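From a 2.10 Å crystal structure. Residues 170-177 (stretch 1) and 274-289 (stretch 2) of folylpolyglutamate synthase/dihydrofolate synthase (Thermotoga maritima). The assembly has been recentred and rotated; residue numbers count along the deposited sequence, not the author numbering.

Stretch 1, residues 170-177: PLCSTIVT
Stretch 2 (274-289) ENAGVALKTLEATGLP

A short extended segment, with Ser173 to Ile175 in strand conformation (phi -116° to -120°, psi 99° to 130°), packs against a helix that is already under way at Glu274. The two stretches run antiparallel: Leu171 CA lies 5.2 Å from Thr286 CA near the helix end, and Val176 CA lies 6.9 Å from Val278 CA further back. Together the stretches bury 431 Å².

From Cys172 to Val176 the CA-to-CB bonds alternate: those of Cys172, Thr174 and Val176 point toward the helix, those of Ser173 and Ile175 away, and neither of the latter makes contact with the helix. Leu171, before this run, also points toward it. On the helix, Asn275, Val278, Thr282 and Ala285 recur at intervals of three or four residues, as expected for one helical face. Backbone bonds such as Thr282 N to Val278 O (2.8 Å) and Ala279 N to Asn275 O (2.9 Å) confirm the i to i-4 pattern.

The central interaction is a hydrogen bond from Thr174 OG1 to Thr282 OG1, 2.7 Å. Thr174 adopts chi1 -59° (m) and Thr282 chi1 -70° (m). The latter rotamer also places Thr282 OG1 2.8 Å from Val278 O, to which it donates, so this hydroxyl accepts from the strand while donating back into its own helix. Both polar groups are thereby satisfied in a buried setting. Thr174 CG2 meanwhile approaches Val278 CG1 at 3.3 Å, a tight methyl contact.

Val278 (chi1 177°, t) and Val176 (chi1 -176°, t) face each other, with Val176 CG1 4.3 Å from Val278 CG2. The same Val176 CG1 lies 3.5 Å from Asn275 ND2. Asn275 CA-to-CB points sideways, but chi1 -73° (m) and chi2 164° bring its amide nearer Val176.

Toward the helix end, Cys172 (phi/psi -161°/144°, chi1 -170°, t) sets SG 3.8 Å from Ala285 CB and 3.8 Å from Thr282 O; the small alanine side chain receives the sulfur in apolar contact. Leu171 has phi/psi -75°/-25°. Its CB approaches Thr286 OG1 at 3.1 Å, and no hydrogen-bond partner for that hydroxyl is found in the model; Thr286 chi1, -143°, lies between wells. Leu171 (m, t: -62°, 171°) reaches with CD1 to Leu288 CD1 at 3.8 Å. Gly287, at phi 83° and psi -9°, breaks the helical path, and Leu288 follows in extended conformation (-64°/141°), its m, t side chain (-67°, 163°) bringing its end nearer Leu171.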

# COMPACT_ATOMS: atom_id res chain seq x y z
N PRO A 170 -1.69 19.28 5.27
CA PRO A 170 -2.09 18.31 6.27
C PRO A 170 -1.80 18.73 7.70
O PRO A 170 -1.13 19.73 7.95
CB PRO A 170 -1.25 17.08 5.90
CG PRO A 170 -0.01 17.62 5.34
CD PRO A 170 -0.36 18.95 4.72
N LEU A 171 -2.28 17.94 8.64
CA LEU A 171 -1.92 18.11 10.03
C LEU A 171 -0.47 17.60 10.29
O LEU A 171 0.20 18.04 11.23
CB LEU A 171 -2.92 17.36 10.91
CG LEU A 171 -4.38 17.82 10.84
CD1 LEU A 171 -5.25 16.83 11.61
CD2 LEU A 171 -4.50 19.20 11.42
N CYS A 172 -0.03 16.68 9.45
CA CYS A 172 1.26 16.07 9.57
C CYS A 172 1.60 15.47 8.23
O CYS A 172 0.72 14.99 7.52
CB CYS A 172 1.22 14.95 10.60
SG CYS A 172 2.86 14.32 11.04
N SER A 173 2.88 15.54 7.88
CA SER A 173 3.46 14.92 6.68
C SER A 173 4.44 13.88 7.19
O SER A 173 5.26 14.15 8.07
CB SER A 173 4.22 15.94 5.84
OG SER A 173 3.39 17.05 5.53
N THR A 174 4.31 12.68 6.65
CA THR A 174 5.14 11.55 7.03
C THR A 174 5.91 11.05 5.84
O THR A 174 5.33 10.86 4.75
CB THR A 174 4.23 10.47 7.59
OG1 THR A 174 3.51 11.02 8.70
CG2 THR A 174 5.03 9.22 8.15
N ILE A 175 7.22 10.89 6.01
CA ILE A 175 8.01 10.19 5.02
C ILE A 175 8.59 8.93 5.67
O ILE A 175 9.56 8.98 6.43
CB ILE A 175 9.10 11.10 4.45
CG1 ILE A 175 8.44 12.31 3.76
CG2 ILE A 175 9.95 10.31 3.43
CD1 ILE A 175 9.38 13.44 3.38
N VAL A 176 7.94 7.81 5.41
CA VAL A 176 8.22 6.63 6.21
C VAL A 176 9.69 6.23 6.02
O VAL A 176 10.44 6.12 6.99
CB VAL A 176 7.29 5.43 5.87
CG1 VAL A 176 7.59 4.25 6.85
CG2 VAL A 176 5.82 5.82 5.93
N THR A 177 10.07 6.03 4.74
CA THR A 177 11.45 5.79 4.33
C THR A 177 11.81 6.47 3.02
O THR A 177 10.95 6.88 2.25
CB THR A 177 11.79 4.25 4.17
OG1 THR A 177 11.07 3.62 3.06
CG2 THR A 177 11.44 3.47 5.47
N GLU A 274 8.03 -1.11 13.11
CA GLU A 274 8.53 0.23 12.88
C GLU A 274 7.51 1.12 12.19
O GLU A 274 7.41 2.30 12.48
CB GLU A 274 9.85 0.19 12.11
CG GLU A 274 10.98 -0.33 12.98
CD GLU A 274 12.34 0.16 12.58
OE1 GLU A 274 12.49 0.79 11.51
OE2 GLU A 274 13.29 -0.09 13.33
N ASN A 275 6.75 0.57 11.27
CA ASN A 275 5.72 1.36 10.62
C ASN A 275 4.73 1.80 11.67
O ASN A 275 4.22 2.88 11.64
CB ASN A 275 5.03 0.52 9.55
CG ASN A 275 5.90 0.30 8.30
OD1 ASN A 275 5.63 -0.58 7.48
ND2 ASN A 275 6.93 1.06 8.16
N ALA A 276 4.41 0.90 12.59
CA ALA A 276 3.53 1.23 13.73
C ALA A 276 4.06 2.40 14.60
O ALA A 276 3.33 3.32 14.87
CB ALA A 276 3.27 -0.01 14.60
N GLY A 277 5.34 2.40 14.95
CA GLY A 277 5.94 3.58 15.60
C GLY A 277 5.77 4.85 14.77
O GLY A 277 5.46 5.90 15.26
N VAL A 278 6.03 4.75 13.50
CA VAL A 278 5.86 5.90 12.61
C VAL A 278 4.43 6.40 12.63
O VAL A 278 4.20 7.60 12.66
CB VAL A 278 6.29 5.59 11.14
CG1 VAL A 278 6.02 6.80 10.24
CG2 VAL A 278 7.72 5.23 11.08
N ALA A 279 3.46 5.48 12.56
CA ALA A 279 2.03 5.81 12.59
C ALA A 279 1.63 6.54 13.90
O ALA A 279 0.84 7.49 13.88
CB ALA A 279 1.22 4.55 12.42
N LEU A 280 2.16 6.06 15.03
CA LEU A 280 1.83 6.63 16.32
C LEU A 280 2.46 7.99 16.46
O LEU A 280 1.81 8.93 16.92
CB LEU A 280 2.26 5.70 17.47
CG LEU A 280 1.62 4.28 17.52
CD1 LEU A 280 1.94 3.52 18.83
CD2 LEU A 280 0.16 4.36 17.35
N LYS A 281 3.73 8.13 16.05
CA LYS A 281 4.32 9.48 15.98
C LYS A 281 3.53 10.38 15.04
O LYS A 281 3.25 11.51 15.36
CB LYS A 281 5.79 9.46 15.58
CG LYS A 281 6.61 10.81 15.79
CD LYS A 281 5.99 11.92 16.71
CE LYS A 281 6.33 11.79 18.13
NZ LYS A 281 5.43 12.66 18.99
N THR A 282 3.13 9.89 13.88
CA THR A 282 2.39 10.70 12.98
C THR A 282 1.18 11.26 13.71
O THR A 282 0.93 12.45 13.68
CB THR A 282 2.00 9.86 11.80
OG1 THR A 282 3.19 9.57 11.01
CG2 THR A 282 1.04 10.65 10.85
N LEU A 283 0.51 10.40 14.45
CA LEU A 283 -0.71 10.72 15.19
C LEU A 283 -0.44 11.66 16.38
O LEU A 283 -1.21 12.61 16.62
CB LEU A 283 -1.42 9.43 15.64
CG LEU A 283 -2.20 8.69 14.52
CD1 LEU A 283 -2.75 7.34 14.93
CD2 LEU A 283 -3.30 9.53 14.00
N GLU A 284 0.63 11.41 17.12
CA GLU A 284 1.04 12.36 18.17
C GLU A 284 1.29 13.77 17.62
O GLU A 284 0.77 14.76 18.15
CB GLU A 284 2.30 11.86 18.88
CG GLU A 284 2.08 10.58 19.69
CD GLU A 284 3.32 10.12 20.43
OE1 GLU A 284 4.46 10.51 20.07
OE2 GLU A 284 3.16 9.38 21.40
N ALA A 285 2.06 13.86 16.53
CA ALA A 285 2.48 15.12 15.91
C ALA A 285 1.32 15.97 15.40
O ALA A 285 1.45 17.15 15.12
CB ALA A 285 3.42 14.83 14.74
N THR A 286 0.20 15.32 15.23
CA THR A 286 -0.96 15.89 14.59
C THR A 286 -1.80 16.70 15.61
O THR A 286 -2.54 17.62 15.23
CB THR A 286 -1.70 14.67 14.02
OG1 THR A 286 -2.30 14.95 12.75
CG2 THR A 286 -2.75 14.18 14.93
N GLY A 287 -1.65 16.36 16.91
CA GLY A 287 -2.42 16.90 18.00
C GLY A 287 -3.79 16.26 18.24
O GLY A 287 -4.42 16.57 19.23
N LEU A 288 -4.28 15.40 17.37
CA LEU A 288 -5.64 14.93 17.49
C LEU A 288 -5.85 14.15 18.76
O LEU A 288 -4.99 13.42 19.18
CB LEU A 288 -6.00 14.06 16.32
CG LEU A 288 -6.07 14.78 14.98
CD1 LEU A 288 -6.02 13.76 13.79
CD2 LEU A 288 -7.26 15.70 14.89
N PRO A 289 -6.97 14.31 19.43
CA PRO A 289 -7.25 13.50 20.57
C PRO A 289 -7.47 12.01 20.19
O PRO A 289 -8.21 11.67 19.25
CB PRO A 289 -8.50 14.15 21.15
CG PRO A 289 -9.12 14.82 20.03
CD PRO A 289 -8.03 15.31 19.18